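Local coordinates for acyl-CoA dehydrogenase domain protein Tcur3483 (Thermomonospora curvata, PDB 6WY9) that binds FAD and, as a member of the acyl-CoA dehydrogenase family, probably oxidises a CH-CH group of its substrate, at residues A[191-196]-A[202-207]; A[287-290]-A[294-297]. All coordinates share one frame; numbering follows the deposited sequence.

Contact 1 (A[191-196]-A[202-207]); sequences CRTDPE and GISIII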
loop_
_atom_site.group_PDB
_atom_site.type_symbol
_atom_site.label_atom_id
_atom_site.label_comp_id
_atom_site.label_asym_id
_atom_site.label_seq_id
_atom_site.Cartn_x
_atom_site.Cartn_y
_atom_site.Cartn_z
ATOM N N CYS A 191 -12.089 30.835 -21.319
ATOM C CA CYS A 191 -11.251 31.727 -22.118
ATOM C C CYS A 191 -10.613 32.798 -21.241
ATOM O O CYS A 191 -11.194 33.240 -20.243
ATOM C CB CYS A 191 -12.048 32.480 -23.222
ATOM S SG CYS A 191 -13.069 31.518 -24.350
ATOM N N ARG A 192 -9.438 33.254 -21.669
ATOM C CA ARG A 192 -8.771 34.435 -21.103
ATOM C C ARG A 192 -9.380 35.709 -21.687
ATOM O O ARG A 192 -9.206 36.009 -22.874
ATOM C CB ARG A 192 -7.273 34.383 -21.386
ATOM C CG ARG A 192 -6.477 35.640 -20.939
ATOM C CD ARG A 192 -6.120 35.572 -19.462
ATOM N NE ARG A 192 -5.756 34.208 -19.096
ATOM C CZ ARG A 192 -5.790 33.698 -17.865
ATOM N NH1 ARG A 192 -5.487 32.421 -17.678
ATOM N NH2 ARG A 192 -6.149 34.442 -16.820
ATOM N N THR A 193 -10.090 36.472 -20.856
ATOM C CA THR A 193 -10.678 37.737 -21.292
ATOM C C THR A 193 -9.902 38.968 -20.816
ATOM O O THR A 193 -10.076 40.068 -21.376
ATOM C CB THR A 193 -12.150 37.813 -20.822
ATOM O OG1 THR A 193 -12.264 37.381 -19.456
ATOM C CG2 THR A 193 -13.041 36.891 -21.669
ATOM N N ASP A 194 -9.038 38.835 -19.819
ATOM C CA ASP A 194 -8.265 39.983 -19.348
ATOM C C ASP A 194 -6.824 39.546 -19.167
ATOM O O ASP A 194 -6.464 38.996 -18.111
ATOM C CB ASP A 194 -8.815 40.565 -18.056
ATOM C CG ASP A 194 -8.048 41.808 -17.611
ATOM O OD1 ASP A 194 -6.957 42.079 -18.161
ATOM O OD2 ASP A 194 -8.545 42.520 -16.722
ATOM N N PRO A 195 -5.964 39.801 -20.153
ATOM C CA PRO A 195 -4.605 39.260 -20.100
ATOM C C PRO A 195 -3.730 39.913 -19.046
ATOM O O PRO A 195 -2.619 39.429 -18.820
ATOM C CB PRO A 195 -4.063 39.529 -21.514
ATOM C CG PRO A 195 -5.149 40.367 -22.232
ATOM C CD PRO A 195 -6.105 40.832 -21.192
ATOM N N GLU A 196 -4.176 40.991 -18.401
ATOM C CA GLU A 196 -3.357 41.662 -17.404
ATOM C C GLU A 196 -3.752 41.339 -15.968
ATOM O O GLU A 196 -3.030 41.723 -15.048
ATOM C CB GLU A 196 -3.397 43.185 -17.620
ATOM C CG GLU A 196 -2.803 43.652 -18.952
ATOM C CD GLU A 196 -1.314 44.009 -18.878
ATOM O OE1 GLU A 196 -0.467 43.149 -19.205
ATOM O OE2 GLU A 196 -0.986 45.164 -18.508
ATOM N N GLY A 202 -8.851 36.484 -14.716
ATOM C CA GLY A 202 -8.810 36.893 -16.109
ATOM C C GLY A 202 -9.618 36.003 -17.037
ATOM O O GLY A 202 -9.526 36.120 -18.261
ATOM N N ILE A 203 -10.455 35.135 -16.468
ATOM C CA ILE A 203 -11.088 34.037 -17.195
ATOM C C ILE A 203 -12.587 34.275 -17.272
ATOM O O ILE A 203 -13.198 34.745 -16.306
ATOM C CB ILE A 203 -10.779 32.706 -16.497
ATOM C CG1 ILE A 203 -9.282 32.431 -16.569
ATOM C CG2 ILE A 203 -11.573 31.530 -17.124
ATOM C CD1 ILE A 203 -8.844 31.349 -15.603
ATOM N N SER A 204 -13.177 33.946 -18.414
ATOM C CA SER A 204 -14.627 33.879 -18.526
ATOM C C SER A 204 -15.045 32.554 -19.158
ATOM O O SER A 204 -14.278 31.919 -19.890
ATOM C CB SER A 204 -15.171 35.058 -19.340
ATOM O OG SER A 204 -14.671 36.287 -18.838
ATOM N N ILE A 205 -16.256 32.126 -18.825
ATOM C CA ILE A 205 -16.924 31.017 -19.496
ATOM C C ILE A 205 -17.758 31.583 -20.643
ATOM O O ILE A 205 -18.561 32.507 -20.442
ATOM C CB ILE A 205 -17.793 30.238 -18.489
ATOM C CG1 ILE A 205 -16.892 29.518 -17.474
ATOM C CG2 ILE A 205 -18.782 29.286 -19.190
ATOM C CD1 ILE A 205 -16.012 28.409 -18.062
ATOM N N ILE A 206 -17.556 31.060 -21.855
ATOM C CA ILE A 206 -18.335 31.472 -23.024
ATOM C C ILE A 206 -18.910 30.245 -23.736
ATOM O O ILE A 206 -18.201 29.251 -23.954
ATOM C CB ILE A 206 -17.498 32.305 -24.019
ATOM C CG1 ILE A 206 -16.720 33.395 -23.284
ATOM C CG2 ILE A 206 -18.421 32.910 -25.074
ATOM C CD1 ILE A 206 -15.951 34.402 -24.217
ATOM N N ILE A 207 -20.187 30.320 -24.125
ATOM C CA ILE A 207 -20.820 29.216 -24.848
ATOM C C ILE A 207 -20.594 29.416 -26.340
ATOM O O ILE A 207 -20.981 30.444 -26.910
ATOM C CB ILE A 207 -22.319 29.091 -24.521
ATOM C CG1 ILE A 207 -22.532 28.925 -23.009
ATOM C CG2 ILE A 207 -22.968 27.899 -25.308
ATOM C CD1 ILE A 207 -24.014 28.839 -22.614
#
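The contact is the loop end of a beta hairpin in the middle domain, where strand 186-192 turns back into strand 203-209. C191 and S204 form an antiparallel hydrogen-bonded pair. C191 N donates to S204 O at 2.8 Å, and S204 N returns a bond of 2.8 Å to C191 O. R192 and I203 follow as a non-hydrogen-bonded pair. Past it the strand pairing gives way to a fork: G202 O accepts from two successive amides. T193 N, 2.7 Å from G202 O, comes nearly end-on to the carbonyl. By contrast, D194 N is 3.2 Å from G202 O and comes in from a tilt of 27° to the carbonyl plane.

The hydroxyls of S204 and T193 add a side-chain bond, with S204 OG donating to T193 OG1 at 2.7 Å. T193 OG1 sits between its own backbone N and carbonyl carbon (chi1 45°), which turns it to S204 and leaves CG2 packed alongside S204 CB. N248 ties both hydroxyls in, its OD1 bonding T193 OG1 and its N bonding S204 OG. On the face that carries C191 and S204, C191 SG also meets I206 CD1 at 4.1 Å.

On the R192-I203 face, the R192 chain bends at chi2 and chi3 and brings its guanidinium over I203. I203 CG1 lies over one face of that group, 3.7 Å from R192 NH2. R192 NH1 bonds L158 O and A156 O, and R192 NH2 bonds K199 O, so backbone carbonyls hold both terminal nitrogens. Beyond the pairing, E196 N bonds D194 OD1 in an Asx turn at the start of the connecting loop. The arrangement is that of an antiparallel beta hairpin at its loop, here within the beta domain of an acyl-CoA dehydrogenase.

Contact 2 (A[287-290]-A[294-297]); sequences GVLE and VRRD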
loop_
_atom_site.group_PDB
_atom_site.type_symbol
_atom_site.label_atom_id
_atom_site.label_comp_id
_atom_site.label_asym_id
_atom_site.label_seq_id
_atom_site.Cartn_x
_atom_site.Cartn_y
_atom_site.Cartn_z
ATOM N N GLY A 287 -16.269 -22.347 -8.692
ATOM C CA GLY A 287 -15.343 -22.803 -7.673
ATOM C C GLY A 287 -14.193 -21.873 -7.369
ATOM O O GLY A 287 -13.409 -22.152 -6.436
ATOM N N VAL A 288 -14.043 -20.776 -8.124
ATOM C CA VAL A 288 -12.986 -19.828 -7.808
ATOM C C VAL A 288 -13.186 -19.269 -6.398
ATOM O O VAL A 288 -12.218 -18.922 -5.715
ATOM C CB VAL A 288 -12.946 -18.710 -8.873
ATOM C CG1 VAL A 288 -12.104 -17.498 -8.378
ATOM C CG2 VAL A 288 -12.388 -19.265 -10.262
ATOM N N LEU A 289 -14.438 -19.161 -5.947
ATOM C CA LEU A 289 -14.767 -18.686 -4.587
ATOM C C LEU A 289 -14.223 -19.595 -3.462
ATOM O O LEU A 289 -14.091 -19.150 -2.301
ATOM C CB LEU A 289 -16.292 -18.523 -4.469
ATOM C CG LEU A 289 -16.840 -17.811 -3.187
ATOM C CD1 LEU A 289 -16.383 -16.355 -3.107
ATOM C CD2 LEU A 289 -18.357 -17.886 -3.223
ATOM N N GLU A 290 -13.829 -20.832 -3.777
ATOM C CA GLU A 290 -13.263 -21.709 -2.750
ATOM C C GLU A 290 -11.812 -21.391 -2.432
ATOM O O GLU A 290 -11.271 -21.936 -1.457
ATOM C CB GLU A 290 -13.378 -23.188 -3.181
ATOM C CG GLU A 290 -14.821 -23.662 -3.335
ATOM C CD GLU A 290 -15.556 -23.541 -2.005
ATOM O OE1 GLU A 290 -15.625 -24.541 -1.245
ATOM O OE2 GLU A 290 -15.996 -22.412 -1.692
ATOM N N VAL A 294 -8.947 -15.567 -3.018
ATOM C CA VAL A 294 -10.072 -14.882 -3.654
ATOM C C VAL A 294 -11.002 -14.293 -2.590
ATOM O O VAL A 294 -11.460 -13.141 -2.683
ATOM C CB VAL A 294 -10.831 -15.879 -4.564
ATOM C CG1 VAL A 294 -12.224 -15.325 -4.984
ATOM C CG2 VAL A 294 -9.948 -16.317 -5.814
ATOM N N ARG A 295 -11.351 -15.116 -1.595
ATOM C CA ARG A 295 -12.225 -14.654 -0.516
ATOM C C ARG A 295 -11.632 -13.419 0.171
ATOM O O ARG A 295 -12.346 -12.439 0.432
ATOM C CB ARG A 295 -12.475 -15.781 0.495
ATOM C CG ARG A 295 -13.399 -16.827 -0.037
ATOM C CD ARG A 295 -13.719 -17.869 1.024
ATOM N NE ARG A 295 -14.571 -18.928 0.494
ATOM C CZ ARG A 295 -15.333 -19.706 1.251
ATOM N NH1 ARG A 295 -15.366 -19.538 2.566
ATOM N NH2 ARG A 295 -16.068 -20.632 0.695
ATOM N N ARG A 296 -10.331 -13.458 0.466
ATOM C CA ARG A 296 -9.677 -12.330 1.132
ATOM C C ARG A 296 -9.719 -11.069 0.264
ATOM O O ARG A 296 -9.931 -9.957 0.781
ATOM C CB ARG A 296 -8.232 -12.682 1.495
ATOM C CG ARG A 296 -7.407 -11.412 1.939
ATOM C CD ARG A 296 -5.906 -11.652 2.015
ATOM N NE ARG A 296 -5.238 -10.411 2.329
ATOM C CZ ARG A 296 -4.588 -10.201 3.465
ATOM N NH1 ARG A 296 -4.478 -11.179 4.345
ATOM N NH2 ARG A 296 -4.005 -9.027 3.698
ATOM N N ASP A 297 -9.471 -11.206 -1.047
ATOM C CA ASP A 297 -9.503 -10.051 -1.946
ATOM C C ASP A 297 -10.920 -9.483 -2.099
ATOM O O ASP A 297 -11.098 -8.264 -2.259
ATOM C CB ASP A 297 -8.958 -10.433 -3.336
ATOM C CG ASP A 297 -7.421 -10.534 -3.382
ATOM O OD1 ASP A 297 -6.771 -10.263 -2.354
ATOM O OD2 ASP A 297 -6.847 -10.882 -4.455
#
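R295 reaches back from helix 292-321 and grips the turn before it at two points. Its NE donates to L289 O at 2.8 Å in a nearly straight bond (163°). L289 O lies at the edge of the guanidinium, in its plane. The R295 chain runs extended from CG to NE, and its CG and CD pass alongside the same carbonyl oxygen.

The second point is a salt bridge, R295 NH2 to E290 OE2 at 3.0 Å. The arginine meets the syn side of OE2 but lies 26° out of the carboxylate plane. The two flat groups are turned 57° against each other, so they do not form a flat two-bond pair. E290 gets there through a bend in its chain at chi2, which lays it beside that of R295.

The apolar part of the contact is V288 against V294, whose side chains cross at about a right angle. V288 CG1 touches V294 CG2 at 3.6 Å, and V294 CG2 also lies 3.5 Å from V288 O.

The segments form the short connection between two consecutive helices of the C-terminal helical domain. G287 leaves the preceding helix with positive phi, and residues 288-290 form a short 3-10 segment. E290 N bonds back to G287 O at 3.0 Å, closing this turn. N286 OD1 bonds V288 N, tying the turn to the end of helix 263-286.

Further out, I350 of helix 326-350 packs on both valines, while A283 of helix 263-286 packs on V288 and L289. R295 NH1 forms a salt bridge with an acidic side chain of a partner protein in the assembly.

From the N terminus, contact 1 comes first. It closes the short loop between strands 186-192 and 203-209 in the middle domain. The chain then completes the beta strands and enters the C-terminal helices. Contact 2 closes a still shorter turn there, between helices 263-286 and 292-321. The two are in series: neither nests in the other, and they do not cross. The centres of contact 1 and contact 2 are about 55 Å apart. The nearest atoms of contact 1 and contact 2 are about 40 Å apart. They lie on opposite sides of the chain's centre. Contact 1 ties neighbouring strands of one sheet. Contact 2 ties the turn after one helix to the first turn of the next.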